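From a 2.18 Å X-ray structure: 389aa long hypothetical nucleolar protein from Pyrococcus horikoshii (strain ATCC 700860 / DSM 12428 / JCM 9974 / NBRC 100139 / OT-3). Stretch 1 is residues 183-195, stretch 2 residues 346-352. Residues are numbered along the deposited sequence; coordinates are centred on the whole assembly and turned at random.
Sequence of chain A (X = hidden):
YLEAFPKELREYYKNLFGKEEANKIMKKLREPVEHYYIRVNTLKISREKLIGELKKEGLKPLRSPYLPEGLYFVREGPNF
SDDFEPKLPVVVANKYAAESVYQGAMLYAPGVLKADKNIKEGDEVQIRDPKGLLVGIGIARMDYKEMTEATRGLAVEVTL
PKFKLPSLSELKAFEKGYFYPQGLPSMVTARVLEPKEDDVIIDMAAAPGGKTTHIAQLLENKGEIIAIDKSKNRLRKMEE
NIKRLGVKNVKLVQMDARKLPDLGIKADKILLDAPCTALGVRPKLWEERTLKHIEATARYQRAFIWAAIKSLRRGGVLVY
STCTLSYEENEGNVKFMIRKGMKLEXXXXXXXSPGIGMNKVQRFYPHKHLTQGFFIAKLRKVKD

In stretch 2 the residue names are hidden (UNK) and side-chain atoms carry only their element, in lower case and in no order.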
# COMPACT_ATOMS: atom_id res chain seq x y z
N GLY A 183 3.89 3.49 2.31
CA GLY A 183 3.17 3.90 3.49
C GLY A 183 4.00 3.82 4.76
O GLY A 183 4.98 3.07 4.82
N LEU A 184 3.62 4.59 5.77
CA LEU A 184 4.30 4.58 7.06
C LEU A 184 4.32 3.17 7.68
O LEU A 184 5.39 2.69 8.05
CB LEU A 184 3.66 5.60 8.02
CG LEU A 184 4.03 5.63 9.51
CD1 LEU A 184 5.51 5.73 9.69
CD2 LEU A 184 3.36 6.80 10.22
N PRO A 185 3.16 2.49 7.77
CA PRO A 185 3.22 1.13 8.34
C PRO A 185 4.18 0.19 7.59
O PRO A 185 4.90 -0.58 8.23
CB PRO A 185 1.78 0.63 8.23
CG PRO A 185 1.05 1.62 7.40
CD PRO A 185 1.77 2.90 7.52
N SER A 186 4.21 0.27 6.26
CA SER A 186 5.12 -0.58 5.48
C SER A 186 6.59 -0.29 5.80
O SER A 186 7.41 -1.21 5.84
CB SER A 186 4.87 -0.41 3.99
OG SER A 186 3.66 -1.04 3.60
N MET A 187 6.91 0.98 6.03
CA MET A 187 8.27 1.36 6.39
C MET A 187 8.66 0.88 7.79
O MET A 187 9.77 0.41 8.00
CB MET A 187 8.42 2.87 6.31
CG MET A 187 8.49 3.41 4.90
SD MET A 187 9.03 5.13 4.90
CE MET A 187 7.48 5.98 5.18
N VAL A 188 7.73 0.99 8.73
CA VAL A 188 7.93 0.47 10.08
C VAL A 188 8.24 -1.03 10.03
O VAL A 188 9.09 -1.52 10.78
CB VAL A 188 6.70 0.72 10.97
CG1 VAL A 188 6.89 0.11 12.34
CG2 VAL A 188 6.43 2.21 11.10
N THR A 189 7.57 -1.74 9.14
CA THR A 189 7.75 -3.18 8.99
C THR A 189 9.22 -3.57 8.77
O THR A 189 9.76 -4.41 9.49
CB THR A 189 6.90 -3.74 7.82
OG1 THR A 189 5.51 -3.53 8.09
CG2 THR A 189 7.17 -5.22 7.62
N ALA A 190 9.86 -2.94 7.79
CA ALA A 190 11.26 -3.25 7.48
C ALA A 190 12.19 -2.88 8.64
O ALA A 190 13.16 -3.58 8.92
CB ALA A 190 11.70 -2.54 6.21
N ARG A 191 11.89 -1.77 9.30
CA ARG A 191 12.64 -1.36 10.48
C ARG A 191 12.54 -2.39 11.60
O ARG A 191 13.55 -2.78 12.20
CB ARG A 191 12.15 -0.00 10.97
CG ARG A 191 12.73 1.17 10.21
CD ARG A 191 14.09 1.55 10.77
NE ARG A 191 14.63 2.75 10.14
CZ ARG A 191 15.76 3.34 10.51
NH1 ARG A 191 16.47 2.84 11.51
NH2 ARG A 191 16.18 4.42 9.88
N VAL A 192 11.32 -2.83 11.88
CA VAL A 192 11.04 -3.77 12.95
C VAL A 192 11.72 -5.12 12.70
O VAL A 192 11.99 -5.88 13.64
CB VAL A 192 9.50 -3.93 13.12
CG1 VAL A 192 9.14 -5.13 13.97
CG2 VAL A 192 8.91 -2.64 13.69
N LEU A 193 12.07 -5.39 11.45
CA LEU A 193 12.81 -6.60 11.10
C LEU A 193 14.25 -6.52 11.58
O LEU A 193 14.88 -7.55 11.87
CB LEU A 193 12.77 -6.84 9.59
CG LEU A 193 13.43 -8.15 9.14
CD1 LEU A 193 12.73 -9.35 9.76
CD2 LEU A 193 13.43 -8.27 7.62
N GLU A 194 14.77 -5.30 11.67
CA GLU A 194 16.16 -5.04 12.07
C GLU A 194 17.16 -5.90 11.30
O GLU A 194 17.90 -6.68 11.90
CB GLU A 194 16.34 -5.27 13.57
CG GLU A 194 15.44 -4.43 14.46
CD GLU A 194 15.74 -4.66 15.94
OE1 GLU A 194 16.83 -5.18 16.26
OE2 GLU A 194 14.88 -4.32 16.78
N PRO A 195 17.20 -5.76 9.97
CA PRO A 195 18.12 -6.61 9.20
C PRO A 195 19.58 -6.26 9.48
O PRO A 195 19.91 -5.09 9.62
CB PRO A 195 17.76 -6.29 7.75
CG PRO A 195 17.25 -4.89 7.80
CD PRO A 195 16.52 -4.77 9.11
N UNK A 346 8.73 -8.01 21.26
CA UNK A 346 8.53 -6.56 21.22
C UNK A 346 9.09 -5.98 19.92
O UNK A 346 10.20 -6.32 19.51
c UNK A 346 8.86 -4.46 22.66
o UNK A 346 9.01 -3.33 24.75
c UNK A 346 9.20 -5.91 22.43
o UNK A 346 10.89 -3.96 23.79
c UNK A 346 9.64 -3.87 23.81
N UNK A 347 8.32 -5.11 19.28
CA UNK A 347 8.79 -4.46 18.07
C UNK A 347 9.51 -3.17 18.42
O UNK A 347 9.12 -2.47 19.36
o UNK A 347 5.65 -4.10 15.16
c UNK A 347 5.73 -5.17 15.75
c UNK A 347 6.89 -5.46 16.68
n UNK A 347 4.83 -6.14 15.61
c UNK A 347 7.62 -4.20 17.12
N UNK A 348 10.56 -2.85 17.66
CA UNK A 348 11.46 -1.76 18.02
C UNK A 348 10.79 -0.41 17.89
O UNK A 348 11.11 0.53 18.62
o UNK A 348 12.40 -1.67 15.78
c UNK A 348 12.72 -1.81 17.16
N UNK A 349 9.86 -0.30 16.94
CA UNK A 349 9.05 0.90 16.79
C UNK A 349 7.59 0.55 16.97
O UNK A 349 7.05 -0.28 16.25
c UNK A 349 8.32 2.74 15.23
c UNK A 349 11.06 2.53 13.86
c UNK A 349 10.72 1.99 15.24
c UNK A 349 9.26 1.56 15.41
N UNK A 350 6.94 1.18 17.94
CA UNK A 350 5.52 0.95 18.17
C UNK A 350 4.79 2.27 18.27
O UNK A 350 4.79 2.91 19.32
c UNK A 350 2.77 0.02 19.50
c UNK A 350 3.99 -0.65 19.42
c UNK A 350 5.28 0.12 19.43
c UNK A 350 3.99 -2.03 19.33
c UNK A 350 1.58 -0.68 19.48
c UNK A 350 1.60 -2.06 19.40
c UNK A 350 2.80 -2.74 19.32
N UNK A 351 4.16 2.68 17.18
CA UNK A 351 3.41 3.93 17.17
C UNK A 351 1.97 3.69 16.74
O UNK A 351 1.17 4.62 16.66
c UNK A 351 5.43 5.38 16.78
c UNK A 351 5.06 5.24 13.89
c UNK A 351 4.19 4.41 14.81
c UNK A 351 4.06 4.96 16.23
N UNK A 352 1.62 2.43 16.49
CA UNK A 352 0.26 2.09 16.10
C UNK A 352 -0.59 1.76 17.30
O UNK A 352 -0.45 2.37 18.36
O HOH W 1 12.22 -4.89 16.01

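Position 346 carries three side-chain carbons in a row, the third bearing two oxygens, and none of these atoms reaches the helix that begins at Leu184. This is the carboxylate of a glutamate, and Glu346 is exposed. Position 347 has the same carbon count, but its third carbon bears one oxygen and one nitrogen, a carboxamide. The middle carbon of this chain packs against Val192, and the residue is Gln347, with CG 3.5 Å from Val192 CG1. Both OE1 and NE2 of Gln347 are hydrogen-bonded elsewhere in the structure.

At position 348 one carbon is followed by one oxygen; the carbon lies close to the carboxylate of Glu194 and the oxygen close to the backbone of Val192. This is the hydroxymethyl group of a serine. Ser348 CB lies 3.3 Å from Glu194 OE2, and Ser348 OG lies 3.8 Å from Val192 CA. Ser348 is also the point of closest backbone approach, its CA 5.5 Å from Val192 CA.

Position 349 shows four carbons, forked at the first, with one arm two carbons long. The forked carbon packs against Val188, and the end of the longer arm against Arg191. This beta-branched pattern is isoleucine. The CA-to-CB bond of Ile349 points toward the helix, its CB 4.1 Å from Val188 CG1 and its CD1 4.0 Å from Arg191 CB; the arginine leads its guanidinium end away and offers aliphatic surface here.

Position 350 has one carbon followed by a ring of six carbons, without a heteroatom; the ring does not touch the helix. It is therefore phenylalanine, and the CA-to-CB bond of Phe350 points away from the helix. Position 351 repeats the four-carbon, forked pattern, and the end of its longer arm reaches two residues of the helix, Leu184 and Val188. Ile351 places CD1 4.3 Å from both Leu184 CD1 and Val188 CG2. Position 352 has no side-chain atoms; Gly352 lies beyond the contact.

The contact is mainly apolar and buries 380 Å² in total, without a direct hydrogen bond between the stretches. The CA-to-CB bonds of Ile349 and Ile351 point toward the helix, that of the intervening Phe350 away, as expected for an extended segment. Leu184, Val188 and Val192, spaced four residues apart, fall along one side of the helix and receive the segment. A water bridges the two stretches near the end of the helix: its oxygen donates to Val192 O (2.6 Å) and to Glu194 OE2 (2.8 Å), and accepts from Ser348 N (3.1 Å). The positive phi of Glu194, where the chain leaves the helix, accompanies this arrangement, in which one water ties the helix end to the backbone of the second stretch.

Stretch 2, residues 346-352: EQSIFIG
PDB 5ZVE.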